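Local atomic coordinates of nitrate transport protein (Parabacteroides distasonis, PDB entry 3HN0), a protein that probably serves as the substrate-binding component of an ABC transporter, perhaps for nitrate or a related small solute. Residues I7-L12 with V35-V40; G84-V89 with A168-L173. All blocks are in the same frame, centred on the assembly; numbering follows the deposited sequence. Where two conformers were deposited one is given.

Contact 1 (I7-L12 with V35-V40)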
loop_
_atom_site.group_PDB
_atom_site.type_symbol
_atom_site.label_atom_id
_atom_site.label_comp_id
_atom_site.label_asym_id
_atom_site.label_seq_id
_atom_site.Cartn_x
_atom_site.Cartn_y
_atom_site.Cartn_z
ATOM N N ILE A 7 -21.741 -25.541 -0.608
ATOM C CA ILE A 7 -20.541 -24.978 0.014
ATOM C C ILE A 7 -20.990 -23.838 0.915
ATOM O O ILE A 7 -21.533 -22.839 0.454
ATOM C CB ILE A 7 -19.518 -24.515 -1.031
ATOM C CG1 ILE A 7 -18.900 -25.724 -1.741
ATOM C CG2 ILE A 7 -18.400 -23.665 -0.421
ATOM C CD1 ILE A 7 -18.241 -25.375 -3.103
ATOM N N LYS A 8 -20.776 -23.986 2.215
ATOM C CA LYS A 8 -21.270 -23.008 3.194
ATOM C C LYS A 8 -20.172 -21.999 3.473
ATOM O O LYS A 8 -19.070 -22.369 3.899
ATOM C CB LYS A 8 -21.724 -23.699 4.486
ATOM C CG LYS A 8 -22.887 -24.686 4.258
ATOM C CD LYS A 8 -23.271 -25.492 5.508
ATOM C CE LYS A 8 -24.111 -26.708 5.130
ATOM N NZ LYS A 8 -24.474 -27.589 6.287
ATOM N N VAL A 9 -20.497 -20.750 3.228
ATOM C CA VAL A 9 -19.618 -19.619 3.448
ATOM C C VAL A 9 -20.218 -18.722 4.508
ATOM O O VAL A 9 -21.263 -18.129 4.286
ATOM C CB VAL A 9 -19.427 -18.844 2.183
ATOM C CG1 VAL A 9 -18.393 -17.738 2.372
ATOM C CG2 VAL A 9 -18.950 -19.833 1.072
ATOM N N SER A 10 -19.491 -18.561 5.617
ATOM C CA SER A 10 -19.955 -17.715 6.712
ATOM C C SER A 10 -19.160 -16.432 6.660
ATOM O O SER A 10 -17.932 -16.477 6.715
ATOM C CB SER A 10 -19.725 -18.413 8.055
ATOM O OG SER A 10 -20.409 -19.647 8.106
ATOM N N VAL A 11 -19.844 -15.298 6.544
ATOM C CA VAL A 11 -19.183 -14.011 6.478
ATOM C C VAL A 11 -19.522 -13.235 7.786
ATOM O O VAL A 11 -20.677 -12.986 8.073
ATOM C CB VAL A 11 -19.568 -13.258 5.220
ATOM C CG1 VAL A 11 -18.829 -11.925 5.171
ATOM C CG2 VAL A 11 -19.253 -14.072 3.948
ATOM N N LEU A 12 -18.534 -12.944 8.646
ATOM C CA LEU A 12 -18.829 -12.094 9.827
ATOM C C LEU A 12 -19.461 -10.764 9.341
ATOM O O LEU A 12 -18.981 -10.153 8.418
ATOM C CB LEU A 12 -17.580 -11.787 10.614
ATOM C CG LEU A 12 -17.767 -10.947 11.881
ATOM C CD1 LEU A 12 -18.745 -11.575 12.803
ATOM C CD2 LEU A 12 -16.391 -10.792 12.558
ATOM N N VAL A 35 -22.740 -22.427 -3.763
ATOM C CA VAL A 35 -22.063 -21.665 -2.747
ATOM C C VAL A 35 -23.119 -20.838 -2.037
ATOM O O VAL A 35 -23.880 -20.109 -2.656
ATOM C CB VAL A 35 -20.861 -20.835 -3.342
ATOM C CG1 VAL A 35 -20.149 -20.066 -2.246
ATOM C CG2 VAL A 35 -19.886 -21.769 -4.089
ATOM N N GLN A 36 -23.221 -21.011 -0.719
ATOM C CA GLN A 36 -24.292 -20.437 0.077
ATOM C C GLN A 36 -23.709 -19.506 1.115
ATOM O O GLN A 36 -23.037 -19.992 2.019
ATOM C CB GLN A 36 -24.972 -21.587 0.759
ATOM C CG GLN A 36 -26.232 -21.328 1.490
ATOM C CD GLN A 36 -26.909 -22.663 1.850
ATOM O OE1 GLN A 36 -26.950 -23.053 3.004
ATOM N NE2 GLN A 36 -27.424 -23.355 0.840
ATOM N N VAL A 37 -23.885 -18.195 0.930
ATOM C CA VAL A 37 -23.330 -17.217 1.864
ATOM C C VAL A 37 -24.326 -16.899 2.970
ATOM O O VAL A 37 -25.503 -16.581 2.695
ATOM C CB VAL A 37 -22.986 -15.891 1.133
ATOM C CG1 VAL A 37 -22.610 -14.768 2.141
ATOM C CG2 VAL A 37 -21.890 -16.143 0.154
ATOM N N LYS A 38 -23.855 -16.933 4.205
ATOM C CA LYS A 38 -24.664 -16.551 5.368
ATOM C C LYS A 38 -23.866 -15.562 6.201
ATOM O O LYS A 38 -22.665 -15.744 6.446
ATOM C CB LYS A 38 -25.030 -17.786 6.156
ATOM C CG LYS A 38 -26.080 -18.652 5.456
ATOM C CD LYS A 38 -26.688 -19.691 6.421
ATOM C CE LYS A 38 -27.582 -20.703 5.695
ATOM N NZ LYS A 38 -28.177 -20.171 4.430
ATOM N N VAL A 39 -24.526 -14.489 6.607
ATOM C CA VAL A 39 -23.896 -13.495 7.454
ATOM C C VAL A 39 -24.033 -13.956 8.909
ATOM O O VAL A 39 -25.103 -14.392 9.339
ATOM C CB VAL A 39 -24.493 -12.096 7.210
ATOM C CG1 VAL A 39 -23.841 -11.046 8.143
ATOM C CG2 VAL A 39 -24.358 -11.691 5.727
ATOM N N VAL A 40 -22.942 -13.917 9.656
ATOM C CA VAL A 40 -22.991 -14.311 11.056
ATOM C C VAL A 40 -22.664 -13.090 11.897
ATOM O O VAL A 40 -21.975 -12.188 11.448
ATOM C CB VAL A 40 -22.048 -15.476 11.389
ATOM C CG1 VAL A 40 -22.507 -16.731 10.652
ATOM C CG2 VAL A 40 -20.600 -15.136 11.057
#
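Val9 and Val35 meet methyl to methyl, CG2 of Val9 lying 3.5 Å from CG1 of Val35, with the two side chains crossing obliquely. The same diagonal step recurs two residues on, where Val11 CG2 stands 3.9 Å from Val37 CG1. Val9 and Val11 both carry CG1 anti to the backbone N (chi1 -174° and -179°), which leaves CG2 beside that N. Ile7 extends this row, its CD1 reaching Val35 CG2 at 4.1 Å, and Trp23 of helix 21-25 packs on Val35 and Val37. The backbones run parallel, 32° apart, as neighbouring strands of the mixed sheet, with strand 57-61 flanking 7-12 on its other side; the connection runs through helices 16-19 and 21-25 and the short strand 29-30, antiparallel on the far side of 33-40. Five N-H...O bonds alternate between the strands, from Gln36 N to Ile7 O (2.8 Å) through to Val40 N to Val11 O (2.9 Å), where the donor stands above the carbonyl plane. On the other face Ser10 CB is 4.2 Å from Val40 CG1, and helix 43-51 covers the pair. In one of its two conformers, Ser10 OG is hydrogen-bonded to Thr55 OG1. Toward solvent, Lys38 NZ bonds weakly to Gln36 OE1.

Contact 2 (G84-V89 with A168-L173); sequences GTLYLV and ADLNHL
Asn171 places its side-chain amide against the backbone of 84-89, and its OD1 accepts from two successive N-H groups, Thr85 N and Leu86 N, each at 2.9 Å. Its CG, anti to the carbonyl carbon and beside its own N (chi1 -57°), starts the amide toward that backbone. The two donors use the oxygen differently: Leu86 N lies in the carbonyl plane on a lone pair, whereas Thr85 N stands 47° out of that plane. At the amide's other end, ND2 donates to Asp169 OD1 at 2.9 Å and sits 3.6 Å above one face of the Tyr87 ring, offset toward the rim near CE1 and CZ, with ring and amide planes 73° apart. Asn171 N and His172 NE2 in turn hold this carboxylate, on OD1 and OD2, and the ND2 bond restrains the amide's rotation. An alanine in place of Asn171 would probably leave the Thr85 and Leu86 N-H groups without this acceptor and open a gap over the Tyr87 ring. A water donates to both Tyr87 OH and Asp169 OD2, and the hydroxyl is hydrogen-bonded to Arg239 O as well. Leu88 CB meets Ala168 CB at 3.9 Å and Leu170 CD1 at 4.0 Å, with helix 107-119 packing on Ala168 and Leu170. Leu170 N to Leu86 O and Leu88 N to Ala168 O join the backbones; the return bond, Ala168 N to Leu88 O, is weak. Tyr87-Asp169 (non-hydrogen-bonded) and Leu88-Ala168 (hydrogen-bonded) are antiparallel pairs between central strand 87-90 and edge strand 165-169 of a three-stranded sheet, with an Asx turn where 165-169 ends.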
loop_
_atom_site.group_PDB
_atom_site.type_symbol
_atom_site.label_atom_id
_atom_site.label_comp_id
_atom_site.label_asym_id
_atom_site.label_seq_id
_atom_site.Cartn_x
_atom_site.Cartn_y
_atom_site.Cartn_z
ATOM N N GLY A 84 -9.597 -1.806 3.329
ATOM C CA GLY A 84 -9.953 -0.488 3.881
ATOM C C GLY A 84 -10.942 -0.668 5.017
ATOM O O GLY A 84 -12.147 -0.759 4.809
ATOM N N THR A 85 -10.449 -0.790 6.243
ATOM C CA THR A 85 -11.347 -1.030 7.337
ATOM C C THR A 85 -11.408 0.029 8.412
ATOM O O THR A 85 -12.368 0.050 9.184
ATOM C CB THR A 85 -11.077 -2.416 7.996
ATOM O OG1 THR A 85 -9.847 -2.396 8.664
ATOM C CG2 THR A 85 -11.016 -3.495 6.971
ATOM N N LEU A 86 -10.391 0.883 8.507
ATOM C CA LEU A 86 -10.342 1.804 9.628
ATOM C C LEU A 86 -9.942 3.211 9.195
ATOM O O LEU A 86 -8.909 3.432 8.558
ATOM C CB LEU A 86 -9.412 1.254 10.707
ATOM C CG LEU A 86 -9.651 1.845 12.086
ATOM C CD1 LEU A 86 -11.059 1.384 12.630
ATOM C CD2 LEU A 86 -8.507 1.464 13.012
ATOM N N TYR A 87 -10.814 4.163 9.549
ATOM C CA TYR A 87 -10.581 5.548 9.273
ATOM C C TYR A 87 -10.776 6.428 10.486
ATOM O O TYR A 87 -11.577 6.127 11.351
ATOM C CB TYR A 87 -11.510 6.001 8.144
ATOM C CG TYR A 87 -11.209 5.388 6.827
ATOM C CD1 TYR A 87 -11.720 4.119 6.495
ATOM C CD2 TYR A 87 -10.403 6.045 5.879
ATOM C CE1 TYR A 87 -11.438 3.518 5.266
ATOM C CE2 TYR A 87 -10.119 5.421 4.656
ATOM C CZ TYR A 87 -10.646 4.176 4.356
ATOM O OH TYR A 87 -10.376 3.580 3.138
ATOM N N LEU A 88 -10.003 7.505 10.594
ATOM C CA LEU A 88 -10.182 8.457 11.684
ATOM C C LEU A 88 -11.095 9.574 11.228
ATOM O O LEU A 88 -10.856 10.171 10.170
ATOM C CB LEU A 88 -8.831 9.065 12.041
ATOM C CG LEU A 88 -8.731 10.125 13.138
ATOM C CD1 LEU A 88 -9.174 9.569 14.481
ATOM C CD2 LEU A 88 -7.274 10.614 13.146
ATOM N N VAL A 89 -12.092 9.908 12.041
ATOM C CA VAL A 89 -12.994 11.012 11.760
ATOM C C VAL A 89 -12.934 12.029 12.904
ATOM O O VAL A 89 -12.739 11.665 14.058
ATOM C CB VAL A 89 -14.448 10.525 11.555
ATOM C CG1 VAL A 89 -14.535 9.627 10.329
ATOM C CG2 VAL A 89 -15.005 9.759 12.816
ATOM N N ALA A 168 -7.850 10.815 8.545
ATOM C CA ALA A 168 -6.730 9.884 8.288
ATOM C C ALA A 168 -7.227 8.524 7.893
ATOM O O ALA A 168 -8.319 8.092 8.307
ATOM C CB ALA A 168 -5.845 9.776 9.555
ATOM N N ASP A 169 -6.377 7.817 7.154
ATOM C CA ASP A 169 -6.566 6.446 6.754
ATOM C C ASP A 169 -5.656 5.630 7.642
ATOM O O ASP A 169 -4.450 5.864 7.636
ATOM C CB ASP A 169 -6.180 6.400 5.283
ATOM C CG ASP A 169 -6.218 5.000 4.675
ATOM O OD1 ASP A 169 -6.111 4.014 5.406
ATOM O OD2 ASP A 169 -6.329 4.904 3.427
ATOM N N LEU A 170 -6.221 4.717 8.415
ATOM C CA LEU A 170 -5.460 3.953 9.412
ATOM C C LEU A 170 -5.085 2.550 8.953
ATOM O O LEU A 170 -4.752 1.671 9.769
ATOM C CB LEU A 170 -6.235 3.914 10.747
ATOM C CG LEU A 170 -5.888 5.064 11.681
ATOM C CD1 LEU A 170 -6.020 6.403 10.973
ATOM C CD2 LEU A 170 -6.747 4.979 12.938
ATOM N N ASN A 171 -5.134 2.336 7.648
ATOM C CA ASN A 171 -4.975 1.004 7.094
ATOM C C ASN A 171 -3.575 0.645 6.579
ATOM O O ASN A 171 -3.403 -0.418 5.986
ATOM C CB ASN A 171 -5.997 0.746 5.976
ATOM C CG ASN A 171 -7.440 0.916 6.439
ATOM O OD1 ASN A 171 -7.911 0.174 7.279
ATOM N ND2 ASN A 171 -8.106 1.951 5.932
ATOM N N HIS A 172 -2.580 1.497 6.812
ATOM C CA HIS A 172 -1.269 1.284 6.208
ATOM C C HIS A 172 -0.165 1.217 7.228
ATOM O O HIS A 172 -0.143 1.980 8.189
ATOM C CB HIS A 172 -0.957 2.389 5.184
ATOM C CG HIS A 172 -2.042 2.622 4.193
ATOM N ND1 HIS A 172 -2.182 1.875 3.041
ATOM C CD2 HIS A 172 -3.025 3.549 4.166
ATOM C CE1 HIS A 172 -3.225 2.325 2.359
ATOM N NE2 HIS A 172 -3.761 3.328 3.026
ATOM N N LEU A 173 0.813 0.351 6.967
ATOM C CA LEU A 173 2.009 0.248 7.851
ATOM C C LEU A 173 2.852 1.523 7.776
ATOM O O LEU A 173 3.266 2.070 8.803
ATOM C CB LEU A 173 2.860 -0.975 7.449
ATOM C CG LEU A 173 4.016 -1.264 8.424
ATOM C CD1 LEU A 173 3.472 -2.040 9.619
ATOM C CD2 LEU A 173 5.160 -2.041 7.731
HETATM O O HOH W 1 -7.405 2.663 2.337
#

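The two contacts share no strand or sheet: contact 1 belongs to the mixed sheet, contact 2 to the small antiparallel one. Their centres are 26 Å apart on opposite sides of the chain's centre, and their nearest atoms stay about 10 Å apart, consistent with the two-lobed build of periplasmic-type binding proteins. Contact 1 is partly buried, with Lys8 and Lys38 exposed on one face; contact 2 is a buried contact with no exposed touching residue. In contact 1 a regular parallel ladder carries the polar bonding and valine methyls the packing. In contact 2 the ladder is short, and side-chain amide, carboxylate and water take over where the strand ends.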